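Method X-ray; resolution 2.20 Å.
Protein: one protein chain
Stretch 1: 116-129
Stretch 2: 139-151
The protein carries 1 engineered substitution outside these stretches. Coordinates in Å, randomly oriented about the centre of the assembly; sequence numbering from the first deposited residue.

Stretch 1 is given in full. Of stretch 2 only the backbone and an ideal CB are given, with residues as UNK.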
ATOM      1  N   ARG A 116      -7.383  12.207   0.185  1.00 25.61           N
ATOM      2  CA  ARG A 116      -7.826  11.060   0.961  1.00 27.45           C
ATOM      3  C   ARG A 116      -9.076  11.437   1.741  1.00 25.07           C
ATOM      4  O   ARG A 116      -9.084  12.437   2.476  1.00 23.05           O
ATOM      5  CB  ARG A 116      -6.717  10.558   1.913  1.00 25.02           C
ATOM      6  CG  ARG A 116      -7.178  10.368   3.367  1.00 32.87           C
ATOM      7  CD  ARG A 116      -6.549   9.215   4.117  1.00 30.35           C
ATOM      8  NE  ARG A 116      -5.431   9.635   4.931  1.00 28.84           N
ATOM      9  CZ  ARG A 116      -5.131   9.190   6.150  1.00 34.03           C
ATOM     10  NH1 ARG A 116      -5.897   8.315   6.790  1.00 30.33           N
ATOM     11  NH2 ARG A 116      -4.058   9.674   6.758  1.00 33.73           N
ATOM     12  N   GLU A 117     -10.136  10.655   1.546  1.00 23.17           N
ATOM     13  CA  GLU A 117     -11.301  10.745   2.412  1.00 20.50           C
ATOM     14  C   GLU A 117     -10.871  10.538   3.859  1.00 24.76           C
ATOM     15  O   GLU A 117     -10.136   9.603   4.177  1.00 25.83           O
ATOM     16  CB  GLU A 117     -12.349   9.703   2.006  1.00 22.08           C
ATOM     17  CG  GLU A 117     -13.767  10.036   2.478  1.00 19.51           C
ATOM     18  CD  GLU A 117     -13.933   9.928   3.993  1.00 28.20           C
ATOM     19  OE1 GLU A 117     -13.442   8.929   4.582  1.00 26.05           O
ATOM     20  OE2 GLU A 117     -14.543  10.844   4.598  1.00 28.89           O
ATOM     21  N   ASN A 118     -11.336  11.414   4.737  1.00 22.70           N
ATOM     22  CA  ASN A 118     -10.694  11.601   6.020  1.00 23.84           C
ATOM     23  C   ASN A 118     -11.578  11.246   7.198  1.00 26.52           C
ATOM     24  O   ASN A 118     -11.115  11.344   8.338  1.00 32.74           O
ATOM     25  CB  ASN A 118     -10.249  13.067   6.146  1.00 22.58           C
ATOM     26  CG  ASN A 118      -8.917  13.236   6.853  1.00 26.22           C
ATOM     27  OD1 ASN A 118      -8.099  12.318   6.915  1.00 23.78           O
ATOM     28  ND2 ASN A 118      -8.678  14.445   7.362  1.00 27.84           N
ATOM     29  N   THR A 119     -12.829  10.834   6.973  1.00 20.51           N
ATOM     30  CA  THR A 119     -13.766  10.678   8.073  1.00 27.12           C
ATOM     31  C   THR A 119     -14.403   9.298   8.202  1.00 28.43           C
ATOM     32  O   THR A 119     -14.987   9.025   9.253  1.00 29.36           O
ATOM     33  CB  THR A 119     -14.903  11.719   7.979  1.00 30.49           C
ATOM     34  OG1 THR A 119     -15.630  11.529   6.761  1.00 30.18           O
ATOM     35  CG2 THR A 119     -14.357  13.141   8.036  1.00 31.93           C
ATOM     36  N   GLU A 120     -14.352   8.438   7.180  1.00 20.27           N
ATOM     37  CA  GLU A 120     -15.045   7.150   7.307  1.00 23.49           C
ATOM     38  C   GLU A 120     -14.191   5.995   6.768  1.00 23.78           C
ATOM     39  O   GLU A 120     -12.989   5.928   7.061  1.00 25.91           O
ATOM     40  CB  GLU A 120     -16.421   7.226   6.618  1.00 24.23           C
ATOM     41  CG  GLU A 120     -16.392   7.787   5.182  1.00 19.69           C
ATOM     42  CD  GLU A 120     -17.779   7.893   4.525  1.00 32.46           C
ATOM     43  OE1 GLU A 120     -18.769   8.171   5.244  1.00 31.30           O
ATOM     44  OE2 GLU A 120     -17.878   7.726   3.280  1.00 28.88           O
ATOM     45  N   GLY A 121     -14.782   5.071   6.002  1.00 17.24           N
ATOM     46  CA  GLY A 121     -14.024   3.901   5.558  1.00 19.39           C
ATOM     47  C   GLY A 121     -13.630   3.032   6.738  1.00 22.38           C
ATOM     48  O   GLY A 121     -14.409   2.838   7.681  1.00 22.48           O
ATOM     49  N   LEU A 122     -12.391   2.532   6.718  1.00 24.51           N
ATOM     50  CA  LEU A 122     -11.921   1.689   7.819  1.00 24.97           C
ATOM     51  C   LEU A 122     -11.516   2.492   9.057  1.00 29.07           C
ATOM     52  O   LEU A 122     -11.045   1.901  10.038  1.00 25.65           O
ATOM     53  CB  LEU A 122     -10.754   0.809   7.364  1.00 31.22           C
ATOM     54  CG  LEU A 122     -11.102  -0.449   6.555  1.00 33.80           C
ATOM     55  CD1 LEU A 122      -9.917  -0.907   5.758  1.00 29.12           C
ATOM     56  CD2 LEU A 122     -11.585  -1.582   7.434  1.00 29.40           C
ATOM     57  N   TYR A 123     -11.729   3.807   9.058  1.00 22.03           N
ATOM     58  CA  TYR A 123     -11.456   4.643  10.220  1.00 23.82           C
ATOM     59  C   TYR A 123     -12.723   4.994  10.976  1.00 23.12           C
ATOM     60  O   TYR A 123     -12.683   5.815  11.898  1.00 27.32           O
ATOM     61  CB  TYR A 123     -10.730   5.925   9.795  1.00 27.27           C
ATOM     62  CG  TYR A 123      -9.291   5.701   9.406  1.00 21.47           C
ATOM     63  CD1 TYR A 123      -8.961   4.795   8.407  1.00 26.83           C
ATOM     64  CD2 TYR A 123      -8.263   6.419  10.010  1.00 23.14           C
ATOM     65  CE1 TYR A 123      -7.642   4.589   8.034  1.00 33.08           C
ATOM     66  CE2 TYR A 123      -6.936   6.220   9.650  1.00 24.12           C
ATOM     67  CZ  TYR A 123      -6.635   5.298   8.657  1.00 29.94           C
ATOM     68  OH  TYR A 123      -5.332   5.074   8.275  1.00 28.58           O
ATOM     69  N   ALA A 124     -13.847   4.381  10.609  1.00 28.10           N
ATOM     70  CA  ALA A 124     -15.115   4.649  11.274  1.00 26.87           C
ATOM     71  C   ALA A 124     -15.094   4.301  12.757  1.00 29.22           C
ATOM     72  O   ALA A 124     -15.954   4.778  13.499  1.00 29.46           O
ATOM     73  CB  ALA A 124     -16.230   3.875  10.574  1.00 24.35           C
ATOM     74  N   GLY A 125     -14.154   3.479  13.216  1.00 22.61           N
ATOM     75  CA  GLY A 125     -14.144   3.149  14.627  1.00 25.67           C
ATOM     76  C   GLY A 125     -15.135   2.071  15.016  1.00 29.99           C
ATOM     77  O   GLY A 125     -15.577   2.026  16.174  1.00 28.58           O
ATOM     78  N   ILE A 126     -15.499   1.194  14.084  1.00 19.96           N
ATOM     79  CA  ILE A 126     -16.516   0.172  14.313  1.00 23.56           C
ATOM     80  C   ILE A 126     -15.829  -1.181  14.246  1.00 22.78           C
ATOM     81  O   ILE A 126     -15.461  -1.650  13.159  1.00 23.59           O
ATOM     82  CB  ILE A 126     -17.666   0.286  13.303  1.00 22.67           C
ATOM     83  CG1 ILE A 126     -18.317   1.677  13.432  1.00 22.12           C
ATOM     84  CG2 ILE A 126     -18.708  -0.810  13.529  1.00 21.23           C
ATOM     85  CD1 ILE A 126     -19.170   2.065  12.240  1.00 27.00           C
ATOM     86  N   GLU A 127     -15.643  -1.804  15.411  1.00 15.23           N
ATOM     87  CA  GLU A 127     -14.969  -3.098  15.509  1.00 23.45           C
ATOM     88  C   GLU A 127     -15.436  -3.824  16.753  1.00 23.78           C
ATOM     89  O   GLU A 127     -15.886  -3.205  17.716  1.00 25.55           O
ATOM     90  CB  GLU A 127     -13.456  -3.005  15.659  1.00 23.49           C
ATOM     91  CG  GLU A 127     -12.711  -1.936  14.968  1.00 28.87           C
ATOM     92  CD  GLU A 127     -11.234  -2.081  15.291  1.00 26.85           C
ATOM     93  OE1 GLU A 127     -10.589  -2.914  14.632  1.00 30.76           O
ATOM     94  OE2 GLU A 127     -10.735  -1.401  16.221  1.00 31.08           O
ATOM     95  N   HIS A 128     -15.183  -5.129  16.769  1.00 19.40           N
ATOM     96  CA  HIS A 128     -15.473  -5.896  17.968  1.00 20.74           C
ATOM     97  C   HIS A 128     -14.670  -7.187  17.950  1.00 21.84           C
ATOM     98  O   HIS A 128     -14.254  -7.660  16.894  1.00 19.83           O
ATOM     99  CB  HIS A 128     -16.966  -6.200  18.081  1.00 18.09           C
ATOM    100  CG  HIS A 128     -17.540  -6.866  16.868  1.00 24.82           C
ATOM    101  ND1 HIS A 128     -17.739  -8.231  16.788  1.00 24.43           N
ATOM    102  CD2 HIS A 128     -17.980  -6.354  15.696  1.00 18.74           C
ATOM    103  CE1 HIS A 128     -18.268  -8.527  15.612  1.00 21.30           C
ATOM    104  NE2 HIS A 128     -18.427  -7.405  14.932  1.00 25.29           N
ATOM    105  N   PHE A 129     -14.454  -7.741  19.142  1.00 19.04           N
ATOM    106  CA  PHE A 129     -14.002  -9.117  19.278  1.00 23.84           C
ATOM    107  C   PHE A 129     -15.210 -10.046  19.298  1.00 23.82           C
ATOM    108  O   PHE A 129     -16.317  -9.647  19.664  1.00 22.69           O
ATOM    109  CB  PHE A 129     -13.186  -9.327  20.564  1.00 18.56           C
ATOM    110  CG  PHE A 129     -11.931  -8.498  20.649  1.00 21.77           C
ATOM    111  CD1 PHE A 129     -10.820  -8.807  19.868  1.00 22.23           C
ATOM    112  CD2 PHE A 129     -11.851  -7.417  21.531  1.00 21.19           C
ATOM    113  CE1 PHE A 129      -9.650  -8.043  19.951  1.00 19.53           C
ATOM    114  CE2 PHE A 129     -10.682  -6.664  21.635  1.00 20.62           C
ATOM    115  CZ  PHE A 129      -9.578  -6.982  20.840  1.00 21.12           C
ATOM    116  N   UNK A 139     -12.144 -11.594  15.512  1.00 15.18           N
ATOM    117  CA  UNK A 139     -12.361 -10.149  15.579  1.00 18.98           C
ATOM    118  C   UNK A 139     -12.894  -9.670  14.235  1.00 18.44           C
ATOM    119  O   UNK A 139     -12.632 -10.294  13.203  1.00 16.61           O
ATOM    120  CB  UNK A 139     -11.072  -9.412  15.948  1.00 18.98           C
ATOM    121  N   UNK A 140     -13.638  -8.557  14.253  1.00 18.55           N
ATOM    122  CA  UNK A 140     -14.181  -7.958  13.041  1.00 16.94           C
ATOM    123  C   UNK A 140     -14.020  -6.449  13.072  1.00 22.26           C
ATOM    124  O   UNK A 140     -14.085  -5.815  14.127  1.00 22.32           O
ATOM    125  CB  UNK A 140     -15.655  -8.330  12.869  1.00 16.94           C
ATOM    126  N   UNK A 141     -13.809  -5.884  11.885  1.00 20.62           N
ATOM    127  CA  UNK A 141     -13.696  -4.449  11.673  1.00 23.77           C
ATOM    128  C   UNK A 141     -14.553  -4.089  10.475  1.00 24.83           C
ATOM    129  O   UNK A 141     -14.536  -4.791   9.458  1.00 21.05           O
ATOM    130  CB  UNK A 141     -12.242  -4.022  11.464  1.00 23.77           C
ATOM    131  N   UNK A 142     -15.302  -3.002  10.591  1.00 20.55           N
ATOM    132  CA  UNK A 142     -16.286  -2.631   9.585  1.00 22.26           C
ATOM    133  C   UNK A 142     -15.807  -1.366   8.888  1.00 20.70           C
ATOM    134  O   UNK A 142     -15.560  -0.347   9.537  1.00 24.42           O
ATOM    135  CB  UNK A 142     -17.669  -2.428  10.208  1.00 22.26           C
ATOM    136  N   UNK A 143     -15.674  -1.422   7.569  1.00 19.53           N
ATOM    137  CA  UNK A 143     -15.463  -0.212   6.777  1.00 20.26           C
ATOM    138  C   UNK A 143     -16.815   0.373   6.386  1.00 21.91           C
ATOM    139  O   UNK A 143     -17.723  -0.360   5.990  1.00 22.60           O
ATOM    140  CB  UNK A 143     -14.621  -0.508   5.534  1.00 20.26           C
ATOM    141  N   UNK A 144     -16.965   1.683   6.531  1.00 20.77           N
ATOM    142  CA  UNK A 144     -18.218   2.368   6.222  1.00 24.73           C
ATOM    143  C   UNK A 144     -17.984   3.368   5.098  1.00 25.94           C
ATOM    144  O   UNK A 144     -17.100   4.224   5.196  1.00 26.75           O
ATOM    145  CB  UNK A 144     -18.780   3.069   7.460  1.00 24.73           C
ATOM    146  N   UNK A 145     -18.778   3.255   4.035  1.00 22.69           N
ATOM    147  CA  UNK A 145     -18.809   4.229   2.952  1.00 23.89           C
ATOM    148  C   UNK A 145     -20.239   4.727   2.820  1.00 24.80           C
ATOM    149  O   UNK A 145     -21.159   3.919   2.643  1.00 24.70           O
ATOM    150  CB  UNK A 145     -18.305   3.628   1.638  1.00 23.89           C
ATOM    151  N   UNK A 146     -20.420   6.047   2.896  1.00 26.16           N
ATOM    152  CA  UNK A 146     -21.704   6.702   2.672  1.00 27.12           C
ATOM    153  C   UNK A 146     -21.694   7.389   1.314  1.00 25.31           C
ATOM    154  O   UNK A 146     -20.636   7.777   0.801  1.00 21.19           O
ATOM    155  CB  UNK A 146     -22.007   7.708   3.784  1.00 27.12           C
ATOM    156  N   UNK A 147     -22.890   7.521   0.727  1.00 25.68           N
ATOM    157  CA  UNK A 147     -23.029   8.291  -0.508  1.00 26.37           C
ATOM    158  C   UNK A 147     -22.515   9.722  -0.340  1.00 26.38           C
ATOM    159  O   UNK A 147     -21.782  10.233  -1.195  1.00 25.41           O
ATOM    160  CB  UNK A 147     -24.492   8.311  -0.954  1.00 26.37           C
ATOM    161  N   UNK A 148     -22.853  10.383   0.770  1.00 26.98           N
ATOM    162  CA  UNK A 148     -22.525  11.803   0.805  1.00 30.08           C
ATOM    163  C   UNK A 148     -21.053  12.027   1.135  1.00 31.86           C
ATOM    164  O   UNK A 148     -20.442  12.961   0.593  1.00 34.02           O
ATOM    165  CB  UNK A 148     -23.407  12.525   1.826  1.00 30.08           C
ATOM    166  N   UNK A 149     -20.443  11.137   1.935  1.00 25.98           N
ATOM    167  CA  UNK A 149     -19.000  11.204   2.142  1.00 25.93           C
ATOM    168  C   UNK A 149     -18.213  11.034   0.857  1.00 24.36           C
ATOM    169  O   UNK A 149     -17.260  11.783   0.589  1.00 28.25           O
ATOM    170  CB  UNK A 149     -18.567  10.136   3.149  1.00 25.93           C
ATOM    171  N   UNK A 150     -18.625  10.071   0.026  1.00 28.96           N
ATOM    172  CA  UNK A 150     -17.951   9.850  -1.252  1.00 31.05           C
ATOM    173  C   UNK A 150     -18.129  11.038  -2.188  1.00 27.45           C
ATOM    174  O   UNK A 150     -17.174  11.481  -2.840  1.00 29.42           O
ATOM    175  CB  UNK A 150     -18.479   8.578  -1.918  1.00 31.05           C
ATOM    176  N   UNK A 151     -19.365  11.531  -2.299  1.00 27.32           N
ATOM    177  CA  UNK A 151     -19.646  12.681  -3.151  1.00 34.94           C
ATOM    178  C   UNK A 151     -18.759  13.859  -2.791  1.00 32.21           C
ATOM    179  O   UNK A 151     -18.151  14.491  -3.666  1.00 28.11           O
ATOM    180  CB  UNK A 151     -21.119  13.081  -3.042  1.00 34.94           C
TER

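Stretch 2 enters as a strand antiparallel to 127-129. Position 139 pairs with Phe-129, and its CB lies on the same face as that ring; a small or modest apolar residue would suit. It is Ala-139, whose CB rests 4.0 Å from Phe-129 CD1.

At 140 the backbone pairs with His-128: His-128 N donates to 140 O and 140 N to His-128 O, each at 2.9 Å. The CB points to the face carrying the imidazole, where a polar, acidic or long aliphatic chain could lie alongside. Glu-140 is found, with OE2 3.2 Å from His-128 NE2.

Position 141 returns to the face of Glu-127, whose OE1 lies close to the CB. A short donor is the natural answer, serine or threonine. Ser-141 provides it: OG donates to Glu-127 OE1 at 2.6 Å.

At 142, N donates to Ile-126 O at 2.9 Å, while a water accepts from Ile-126 N and donates to 142 O, atoms too far apart (4.8 Å) to bond directly. Beside Ile-126, a branched or long apolar chain fits. Ile-142 sets CD1 3.8 Å from Ile-126 CG2.

At 143 CA-to-CB points sideways and the CB already sits 3.7 Å from Leu-122 CG, so a small residue suits best. Ala-143 is found.

Position 144 forms a bridge with Gly-121: Gly-121 N gives to 144 O at 2.6 Å, and 144 N to Gly-121 O at 3.0 Å. Ala-124 and Ile-126 offer an apolar patch suited to valine, isoleucine or leucine. Val-144 uses it, CG2 lying 3.7 Å from Ile-126 CD1 and 4.1 Å from Ala-124 CB.

The CB of 145 points away, so stretch 1 leaves the choice open; the residue is Val-145.

Position 146 meets the carboxylate of Glu-120, just before a helix. Here 146 N donates to Glu-120 OE2 (3.1 Å), and Glu-120 OE1 is 3.6 Å from the CB of 146, so serine or threonine could add a second bond and cap the helix. Thr-146 does both: OG1 donates to Glu-120 OE1 (2.8 Å) and accepts from 149 N (3.0 Å).

Stretch 1 sets no demand at 147 and 148, so many helix-compatible side chains, long polar ones included, would do: Arg-147 and Lys-148, the latter in a salt bridge with 151.

At 149 the ideal CB would stand 2.5 Å from Glu-120 OE2, a clash, so glycine is called for despite ordinary helical angles. Gly-149 O also takes a water shared with Glu-117 OE2.

The CB of 150 points away and 151 is out of reach, so stretch 1 leaves both open; Ser-150 OG donates to Thr-146 O (2.8 Å), and 151 is Glu-151.

Stretch 2 (139-151) AESIAVVTRKGSE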
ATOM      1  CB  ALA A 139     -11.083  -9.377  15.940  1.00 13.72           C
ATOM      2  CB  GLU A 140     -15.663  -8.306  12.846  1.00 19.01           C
ATOM      3  CG  GLU A 140     -15.847  -9.791  12.583  1.00 24.30           C
ATOM      4  CD  GLU A 140     -17.253 -10.159  12.221  1.00 28.77           C
ATOM      5  OE1 GLU A 140     -17.454 -11.304  11.755  1.00 30.33           O
ATOM      6  OE2 GLU A 140     -18.150  -9.309  12.410  1.00 26.87           O
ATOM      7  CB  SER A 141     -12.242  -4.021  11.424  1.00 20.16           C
ATOM      8  OG  SER A 141     -11.430  -4.247  12.569  1.00 24.94           O
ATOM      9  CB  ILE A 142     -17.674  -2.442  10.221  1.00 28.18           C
ATOM     10  CG1 ILE A 142     -18.123  -3.759  10.877  1.00 22.82           C
ATOM     11  CG2 ILE A 142     -18.697  -1.933   9.187  1.00 27.82           C
ATOM     12  CD1 ILE A 142     -19.564  -3.756  11.343  1.00 24.40           C
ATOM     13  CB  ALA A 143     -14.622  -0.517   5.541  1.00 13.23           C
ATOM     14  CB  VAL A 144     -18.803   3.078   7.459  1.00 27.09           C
ATOM     15  CG1 VAL A 144     -20.009   3.936   7.050  1.00 25.12           C
ATOM     16  CG2 VAL A 144     -19.218   2.049   8.496  1.00 25.45           C
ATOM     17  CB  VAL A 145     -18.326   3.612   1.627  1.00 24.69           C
ATOM     18  CG1 VAL A 145     -18.591   4.561   0.462  1.00 25.32           C
ATOM     19  CG2 VAL A 145     -16.849   3.251   1.721  1.00 27.04           C
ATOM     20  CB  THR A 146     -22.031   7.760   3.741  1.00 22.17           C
ATOM     21  OG1 THR A 146     -21.024   8.774   3.717  1.00 25.44           O
ATOM     22  CG2 THR A 146     -22.123   7.153   5.135  1.00 21.09           C
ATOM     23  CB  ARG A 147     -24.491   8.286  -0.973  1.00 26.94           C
ATOM     24  CG  ARG A 147     -24.748   9.082  -2.264  1.00 33.32           C
ATOM     25  CD  ARG A 147     -26.195   8.899  -2.789  1.00 33.33           C
ATOM     26  NE  ARG A 147     -26.499   7.512  -3.144  1.00 30.65           N
ATOM     27  CZ  ARG A 147     -26.085   6.917  -4.263  1.00 32.64           C
ATOM     28  NH1 ARG A 147     -25.357   7.585  -5.147  1.00 32.33           N
ATOM     29  NH2 ARG A 147     -26.403   5.653  -4.509  1.00 42.59           N
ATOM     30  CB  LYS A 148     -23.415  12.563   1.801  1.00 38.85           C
ATOM     31  CG  LYS A 148     -24.917  12.261   1.731  1.00 41.51           C
ATOM     32  CD  LYS A 148     -25.651  13.070   0.648  1.00 60.27           C
ATOM     33  CE  LYS A 148     -25.609  12.372  -0.731  1.00 49.03           C
ATOM     34  NZ  LYS A 148     -26.574  12.957  -1.729  1.00 59.83           N
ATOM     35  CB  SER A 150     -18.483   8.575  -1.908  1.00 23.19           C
ATOM     36  OG  SER A 150     -18.470   7.510  -0.993  1.00 29.82           O
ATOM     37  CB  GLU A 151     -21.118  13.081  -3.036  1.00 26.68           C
ATOM     38  CG  GLU A 151     -22.054  12.224  -3.868  1.00 34.81           C
ATOM     39  CD  GLU A 151     -23.504  12.486  -3.523  1.00 41.90           C
ATOM     40  OE1 GLU A 151     -23.737  13.416  -2.725  1.00 50.77           O
ATOM     41  OE2 GLU A 151     -24.402  11.766  -4.032  1.00 39.83           O
TER
HETATM   42  O   HOH W   1     -16.011  12.611   2.963  1.00 26.50           O
HETATM   43  O   HOH W   2     -16.042   7.471   1.340  1.00 33.93           O
HETATM   44  O   HOH W   3     -14.118   0.789  11.552  1.00 24.07           O
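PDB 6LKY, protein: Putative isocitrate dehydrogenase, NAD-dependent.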